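Local structure of glyoxalase 3 (Candida albicans, 4LRU) at residues L8-S13 / D101-S106; E45-S50 / N88-S93; I144-N149 / E193-T198. The protein converts methylglyoxal to D-lactate in a single glutathione-independent step, detoxifying the methylglyoxal that the cell itself produces. All coordinates share one frame; numbering follows the deposited sequence.

Interaction 1: L8-S13 / D101-S106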
# COMPACT_ATOMS: atom_id res chain seq x y z
N LEU A 8 -1.42 -8.48 -6.62
CA LEU A 8 -0.19 -7.71 -6.73
C LEU A 8 -0.03 -6.91 -5.45
O LEU A 8 -0.76 -5.93 -5.21
CB LEU A 8 -0.23 -6.79 -7.95
CG LEU A 8 1.10 -6.16 -8.37
CD1 LEU A 8 1.65 -5.20 -7.32
CD2 LEU A 8 2.12 -7.23 -8.76
N LEU A 9 0.88 -7.37 -4.61
CA LEU A 9 1.20 -6.67 -3.38
C LEU A 9 2.42 -5.78 -3.65
O LEU A 9 3.54 -6.26 -3.75
CB LEU A 9 1.48 -7.68 -2.26
CG LEU A 9 1.82 -7.12 -0.88
CD1 LEU A 9 0.82 -6.08 -0.42
CD2 LEU A 9 1.92 -8.23 0.17
N ALA A 10 2.15 -4.48 -3.83
CA ALA A 10 3.18 -3.50 -4.17
C ALA A 10 3.93 -3.06 -2.91
O ALA A 10 3.33 -2.86 -1.84
CB ALA A 10 2.55 -2.29 -4.85
N LEU A 11 5.25 -2.95 -3.04
CA LEU A 11 6.12 -2.38 -2.03
C LEU A 11 6.81 -1.16 -2.61
O LEU A 11 7.15 -1.15 -3.80
CB LEU A 11 7.20 -3.40 -1.65
CG LEU A 11 6.82 -4.46 -0.60
CD1 LEU A 11 5.68 -5.34 -1.07
CD2 LEU A 11 8.02 -5.31 -0.24
N THR A 12 7.08 -0.16 -1.78
CA THR A 12 7.97 0.92 -2.20
C THR A 12 9.40 0.44 -2.44
O THR A 12 9.92 -0.44 -1.74
CB THR A 12 8.03 2.08 -1.20
OG1 THR A 12 8.86 3.12 -1.73
CG2 THR A 12 8.59 1.64 0.15
N SER A 13 10.04 1.06 -3.43
CA SER A 13 11.44 0.82 -3.78
C SER A 13 12.39 1.87 -3.17
O SER A 13 13.61 1.74 -3.26
CB SER A 13 11.60 0.83 -5.30
OG SER A 13 11.40 2.14 -5.84
N ASP A 101 -5.69 -9.67 -10.21
CA ASP A 101 -7.10 -9.36 -9.95
C ASP A 101 -7.33 -8.39 -8.79
O ASP A 101 -8.42 -7.84 -8.66
CB ASP A 101 -7.86 -10.65 -9.67
CG ASP A 101 -8.11 -11.47 -10.91
OD1 ASP A 101 -7.86 -10.98 -12.04
OD2 ASP A 101 -8.59 -12.62 -10.78
N ILE A 102 -6.33 -8.25 -7.93
CA ILE A 102 -6.33 -7.28 -6.83
C ILE A 102 -4.98 -6.57 -6.85
O ILE A 102 -3.94 -7.20 -7.11
CB ILE A 102 -6.50 -8.02 -5.48
CG1 ILE A 102 -7.90 -8.63 -5.40
CG2 ILE A 102 -6.22 -7.11 -4.29
CD1 ILE A 102 -8.09 -9.62 -4.28
N PHE A 103 -5.00 -5.26 -6.60
CA PHE A 103 -3.79 -4.50 -6.38
C PHE A 103 -3.85 -4.00 -4.95
O PHE A 103 -4.84 -3.39 -4.55
CB PHE A 103 -3.70 -3.32 -7.34
CG PHE A 103 -2.45 -2.50 -7.18
CD1 PHE A 103 -2.36 -1.53 -6.19
CD2 PHE A 103 -1.36 -2.69 -8.03
CE1 PHE A 103 -1.22 -0.75 -6.07
CE2 PHE A 103 -0.21 -1.93 -7.89
CZ PHE A 103 -0.14 -0.96 -6.92
N PHE A 104 -2.81 -4.28 -4.17
CA PHE A 104 -2.73 -3.77 -2.79
C PHE A 104 -1.41 -3.03 -2.57
O PHE A 104 -0.34 -3.62 -2.64
CB PHE A 104 -2.86 -4.92 -1.80
CG PHE A 104 -3.00 -4.47 -0.38
CD1 PHE A 104 -1.91 -3.95 0.31
CD2 PHE A 104 -4.24 -4.55 0.29
CE1 PHE A 104 -2.04 -3.52 1.62
CE2 PHE A 104 -4.35 -4.11 1.59
CZ PHE A 104 -3.26 -3.61 2.26
N GLY A 105 -1.50 -1.73 -2.32
CA GLY A 105 -0.32 -0.92 -2.03
C GLY A 105 0.05 -0.91 -0.56
O GLY A 105 -0.59 -0.22 0.24
N SER A 106 1.05 -1.70 -0.19
CA SER A 106 1.68 -1.53 1.12
C SER A 106 2.41 -0.22 1.12
O SER A 106 2.64 0.36 0.06
CB SER A 106 2.64 -2.68 1.45
OG SER A 106 3.87 -2.61 0.72
O HOH W 1 5.82 -0.56 0.80
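Leu8, Leu9 and Ala10 pair in parallel with Phe103, Phe104 and Gly105, the two short strand axes running 15° apart and approaching to 4.8 Å. The backbone ladder runs from Leu8 N to Ile102 O, from Phe104 N to Leu8 O (2.8 Å, almost straight) and from Ala10 N to Phe104 O. Side chains alternate between the sheet faces. On one, Leu8 and Phe103 lie side by side and point the same way, Leu8 CD1 meeting Phe103 CE2 at 3.8 Å, while Ala10 CB approaches Phe103 CZ at 3.6 Å. On the other, Leu9 CD1 comes within 3.5 Å of Phe104 CD1. These are neighbouring strands in the middle of the mixed, largely parallel sheet in the DJ-1/PfpI alpha/beta sandwich: helix 119-130 packs on the face of Leu8, Ala10 and Phe103, and helix 225-236 reaches Phe104 on the other. Just past the Ala10-Gly105 pair, Ser106 grips Ala10 O twice, through its N at 3.0 Å and through OG at 2.6 Å. The hydroxyl lies in the carbonyl plane, on a lone pair, and a chi1 of 74° sets OG between the backbone N and carbonyl carbon of its own residue. OG donates to Ala10 O and accepts a hydrogen bond from a water, which itself accepts from Thr12 N. The Ser106 side chain is about 8 Å from that of Cys139, the inferred active-site cysteine.

Interaction 2: E45-S50 / N88-S93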
# COMPACT_ATOMS: atom_id res chain seq x y z
N GLU A 45 -3.17 -16.33 -4.52
CA GLU A 45 -1.75 -16.21 -4.79
C GLU A 45 -1.34 -14.77 -4.61
O GLU A 45 -2.10 -13.86 -4.94
CB GLU A 45 -1.45 -16.65 -6.22
CG GLU A 45 0.03 -16.81 -6.52
CD GLU A 45 0.25 -17.55 -7.83
OE1 GLU A 45 0.13 -18.79 -7.83
OE2 GLU A 45 0.52 -16.88 -8.84
N ILE A 46 -0.16 -14.54 -4.06
CA ILE A 46 0.32 -13.19 -3.86
C ILE A 46 1.69 -13.00 -4.51
O ILE A 46 2.64 -13.74 -4.21
CB ILE A 46 0.43 -12.80 -2.37
CG1 ILE A 46 -0.90 -13.00 -1.63
CG2 ILE A 46 0.83 -11.35 -2.25
CD1 ILE A 46 -0.97 -14.28 -0.83
N GLN A 47 1.77 -12.02 -5.40
CA GLN A 47 3.03 -11.61 -6.02
C GLN A 47 3.46 -10.26 -5.45
O GLN A 47 2.78 -9.24 -5.62
CB GLN A 47 2.86 -11.47 -7.54
CG GLN A 47 4.10 -10.94 -8.26
CD GLN A 47 5.25 -11.94 -8.24
OE1 GLN A 47 5.19 -13.01 -8.85
NE2 GLN A 47 6.31 -11.59 -7.52
N LEU A 48 4.60 -10.25 -4.77
CA LEU A 48 5.18 -8.99 -4.32
C LEU A 48 5.91 -8.33 -5.50
O LEU A 48 6.57 -9.01 -6.30
CB LEU A 48 6.15 -9.22 -3.16
CG LEU A 48 5.51 -9.42 -1.78
CD1 LEU A 48 4.59 -10.62 -1.79
CD2 LEU A 48 6.58 -9.57 -0.69
N ALA A 49 5.82 -7.01 -5.58
CA ALA A 49 6.53 -6.26 -6.62
C ALA A 49 6.89 -4.88 -6.10
O ALA A 49 6.15 -4.28 -5.31
CB ALA A 49 5.67 -6.12 -7.86
N SER A 50 8.01 -4.35 -6.59
CA SER A 50 8.28 -2.92 -6.50
C SER A 50 8.64 -2.39 -7.88
O SER A 50 8.84 -3.16 -8.82
CB SER A 50 9.41 -2.63 -5.51
OG SER A 50 10.66 -3.00 -6.05
N ASN A 88 10.85 -14.00 -4.01
CA ASN A 88 10.22 -14.05 -5.33
C ASN A 88 9.73 -12.68 -5.80
O ASN A 88 9.07 -12.58 -6.83
CB ASN A 88 9.02 -15.01 -5.27
CG ASN A 88 8.56 -15.48 -6.64
OD1 ASN A 88 9.37 -15.85 -7.50
ND2 ASN A 88 7.25 -15.48 -6.85
N LEU A 89 10.03 -11.63 -5.04
CA LEU A 89 9.63 -10.28 -5.40
C LEU A 89 10.18 -9.89 -6.78
O LEU A 89 11.33 -10.15 -7.10
CB LEU A 89 10.14 -9.28 -4.36
CG LEU A 89 9.68 -7.83 -4.55
CD1 LEU A 89 9.46 -7.13 -3.22
CD2 LEU A 89 10.67 -7.06 -5.40
N LYS A 90 9.34 -9.27 -7.60
CA LYS A 90 9.73 -8.93 -8.96
C LYS A 90 9.71 -7.44 -9.23
O LYS A 90 9.02 -6.67 -8.54
CB LYS A 90 8.86 -9.65 -9.99
CG LYS A 90 8.98 -11.17 -9.97
CD LYS A 90 10.34 -11.66 -10.42
CE LYS A 90 10.34 -13.16 -10.73
NZ LYS A 90 10.08 -13.99 -9.51
N LYS A 91 10.45 -7.02 -10.25
CA LYS A 91 10.31 -5.68 -10.79
C LYS A 91 9.00 -5.61 -11.58
O LYS A 91 8.70 -6.50 -12.37
CB LYS A 91 11.50 -5.38 -11.71
CG LYS A 91 11.58 -3.94 -12.18
CD LYS A 91 12.94 -3.63 -12.78
CE LYS A 91 13.19 -4.40 -14.06
NZ LYS A 91 14.46 -3.97 -14.71
N ALA A 92 8.20 -4.57 -11.35
CA ALA A 92 6.84 -4.50 -11.91
C ALA A 92 6.83 -4.67 -13.43
O ALA A 92 5.95 -5.34 -13.98
CB ALA A 92 6.14 -3.22 -11.51
N SER A 93 7.80 -4.08 -14.12
CA SER A 93 7.84 -4.14 -15.58
C SER A 93 8.07 -5.56 -16.11
O SER A 93 7.80 -5.83 -17.28
CB SER A 93 8.94 -3.22 -16.12
OG SER A 93 10.19 -3.69 -15.71
O HOH W 2 5.17 -14.95 -4.65
O HOH W 3 7.21 -14.24 -10.01
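Ala49 and Ser50 pair in parallel with Lys90 and Lys91, held by bonds from Lys90 N to Leu48 O, Ser50 N to Lys90 O and Ala92 N to Ser50 O, although the touching parts diverge by 56° in overall direction. The distinctive side chain is Gln47. CG stands anti to the backbone N (chi1 176°) and the chain then bends at chi2, its amide ending between Leu48 O and Asn88 O. NE2 gives one proton to Asn88 O at 3.0 Å and the other to Leu48 O at 2.9 Å, both acceptors close to the amide plane. Each of these oxygens takes a second donor from the opposite face of its carbonyl plane: Lys90 NZ reaches Asn88 O at 3.2 Å, and Lys90 N reaches Leu48 O at 3.1 Å. Gln47 OE1 and Lys90 NZ are also joined through a water, and Lys90 CG packs 3.6 Å from Gln47 NE2. Beyond this polar cluster, Leu89 CD1 touches Leu48 CB at 3.9 Å and its CD2 lies beside Ser50, whose OG bonds to Thr54 O. Strand 90-91 is the outermost strand at this end of the central sheet, entered just after helix 81-87 and followed by a 3-10 turn at Ala92. With both amide protons engaged, the Gln47 amide is fixed in rotation, and it extends the ladder by one side-chain rung to Asn88, before the bridged residues begin. At Asn88 O the ammonium of Lys90, on the opposite face, probably draws on the same oxygen density as the Gln47 N-H.

Interaction 3: I144-N149 / E193-T198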
# COMPACT_ATOMS: atom_id res chain seq x y z
N ILE A 144 -0.13 5.93 -4.68
CA ILE A 144 -0.24 5.26 -5.98
C ILE A 144 -1.28 5.92 -6.89
O ILE A 144 -1.19 5.84 -8.12
CB ILE A 144 -0.50 3.75 -5.82
CG1 ILE A 144 -0.11 2.99 -7.09
CG2 ILE A 144 -1.96 3.50 -5.45
CD1 ILE A 144 1.38 2.85 -7.32
N PHE A 145 -2.26 6.58 -6.30
CA PHE A 145 -3.32 7.20 -7.08
C PHE A 145 -2.94 8.60 -7.56
O PHE A 145 -3.67 9.23 -8.33
CB PHE A 145 -4.61 7.30 -6.25
CG PHE A 145 -5.13 5.97 -5.77
CD1 PHE A 145 -5.47 4.97 -6.66
CD2 PHE A 145 -5.31 5.73 -4.41
CE1 PHE A 145 -5.97 3.76 -6.23
CE2 PHE A 145 -5.79 4.51 -3.96
CZ PHE A 145 -6.11 3.52 -4.87
N GLU A 146 -1.83 9.12 -7.07
CA GLU A 146 -1.37 10.42 -7.50
C GLU A 146 -0.89 10.33 -8.95
O GLU A 146 -0.14 9.42 -9.31
CB GLU A 146 -0.25 10.92 -6.57
CG GLU A 146 0.15 12.36 -6.86
CD GLU A 146 1.25 12.88 -5.96
OE1 GLU A 146 1.38 12.38 -4.83
OE2 GLU A 146 1.97 13.82 -6.38
N ASN A 147 -1.36 11.26 -9.78
CA ASN A 147 -1.07 11.26 -11.22
C ASN A 147 -1.67 10.09 -11.99
O ASN A 147 -1.26 9.82 -13.12
CB ASN A 147 0.43 11.30 -11.50
CG ASN A 147 1.14 12.39 -10.74
OD1 ASN A 147 0.71 13.54 -10.74
ND2 ASN A 147 2.26 12.04 -10.10
N LEU A 148 -2.66 9.41 -11.42
CA LEU A 148 -3.15 8.19 -12.04
C LEU A 148 -4.51 8.40 -12.70
O LEU A 148 -5.53 8.52 -12.02
CB LEU A 148 -3.24 7.05 -11.05
CG LEU A 148 -3.58 5.69 -11.65
CD1 LEU A 148 -2.63 5.34 -12.78
CD2 LEU A 148 -3.57 4.63 -10.57
N ASN A 149 -4.52 8.42 -14.02
CA ASN A 149 -5.79 8.51 -14.72
C ASN A 149 -6.32 7.10 -14.99
O ASN A 149 -5.55 6.14 -15.14
CB ASN A 149 -5.63 9.33 -15.99
CG ASN A 149 -5.77 10.83 -15.73
OD1 ASN A 149 -5.77 11.27 -14.58
ND2 ASN A 149 -5.86 11.61 -16.79
N GLU A 193 -7.04 15.91 -2.68
CA GLU A 193 -7.36 17.23 -3.20
C GLU A 193 -6.88 17.37 -4.64
O GLU A 193 -7.58 17.94 -5.49
CB GLU A 193 -6.71 18.32 -2.33
CG GLU A 193 -7.10 19.74 -2.74
CD GLU A 193 -6.16 20.80 -2.19
OE1 GLU A 193 -5.14 20.45 -1.54
OE2 GLU A 193 -6.44 22.00 -2.41
N LYS A 194 -5.68 16.88 -4.91
CA LYS A 194 -5.08 17.00 -6.24
C LYS A 194 -5.92 16.27 -7.29
O LYS A 194 -6.06 16.73 -8.44
CB LYS A 194 -3.67 16.41 -6.21
CG LYS A 194 -2.94 16.45 -7.55
CD LYS A 194 -1.54 15.87 -7.45
CE LYS A 194 -0.86 15.82 -8.80
NZ LYS A 194 0.62 15.66 -8.65
N GLU A 195 -6.42 15.10 -6.91
CA GLU A 195 -7.09 14.19 -7.83
C GLU A 195 -8.61 14.41 -7.89
O GLU A 195 -9.29 13.79 -8.71
CB GLU A 195 -6.80 12.75 -7.45
CG GLU A 195 -5.32 12.34 -7.42
CD GLU A 195 -4.57 12.68 -8.69
OE1 GLU A 195 -5.18 12.59 -9.79
OE2 GLU A 195 -3.36 13.02 -8.60
N GLY A 196 -9.14 15.27 -7.03
CA GLY A 196 -10.59 15.51 -7.00
C GLY A 196 -11.34 14.44 -6.23
O GLY A 196 -12.55 14.25 -6.45
N ALA A 197 -10.64 13.77 -5.31
CA ALA A 197 -11.25 12.78 -4.43
C ALA A 197 -11.68 13.46 -3.14
O ALA A 197 -11.33 14.62 -2.89
CB ALA A 197 -10.26 11.66 -4.12
N THR A 198 -12.39 12.71 -2.30
CA THR A 198 -12.75 13.18 -0.97
C THR A 198 -11.96 12.36 0.04
O THR A 198 -12.07 11.13 0.07
CB THR A 198 -14.27 13.01 -0.72
OG1 THR A 198 -15.00 13.86 -1.62
CG2 THR A 198 -14.62 13.37 0.70
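The carboxylate of Glu195 is met from above its plane by the backbone N-H of Asn147, which lies 53° out of that plane and 2.9 Å from OE2. Glu146 CA also approaches this oxygen, and Phe145 O comes within 3.6 Å of Glu195 CD. The Glu146 carboxylate is approached differently: Lys194 NZ comes to the anti side of its OE2, 23° out of plane. Ile144 CG2 lies 3.9 Å above one face of the Phe145 ring, over its centre. The contact joins a type II beta turn, Phe145 to Leu148, to the last turn of helix 188-195, which ends where Gly196 adopts positive phi. The turn follows strand 134-138 and the inferred active-site residues Cys139 and His140 in the DJ-1/PfpI fold; the Glu146 side chain is about 9 Å from that of His140. The turn is closed by Leu148 N on Phe145 O, and its third residue, Asn147, also has positive phi. A bend at chi2 brings CD of Glu195 toward the turn, where OE2 meets the Asn147 N-H, whereas the neighbouring Lys194 is fully extended and crosses Glu146 at about a right angle, its CD 3.9 Å from Glu146 CG. The ammonium thus forms a salt bridge with Glu146 OE2 at 3.2 Å. The positive charge of Lys194 probably eases the proximity of the two carboxylates, whose OE2 atoms are 5.8 Å apart. Asn147 is held through ND2, which bonds to Pro116 O, while Glu146 packs against Pro116, Leu186 and Val191. Lys194 NZ reaches Asn147 OD1 at 3.0 Å, tilted 26° from the plane of that amide carbonyl.

Interactions 1 and 2 belong to one sheet: strands 6-10 and 45-50 are neighbours, joined by bonds from Leu9 N to Gln47 O and Leu11 N to Ala49 O, and interaction 2 is nested within the chain loop closed by interaction 1. Their chemistry follows their position. The central pair is wholly buried and mostly apolar beyond its backbone bonds, whereas the edge pair is partly exposed and adds amide, ammonium and water. Interaction 3, about 17 Å from interaction 1 between centres, joins a turn to a helix end through charged side chains and one backbone N-H; it is largely buried, with Lys194 exposed. Phe103 CZ touches Ile144 CG1, linking interactions 1 and 3, while interactions 2 and 3 do not touch.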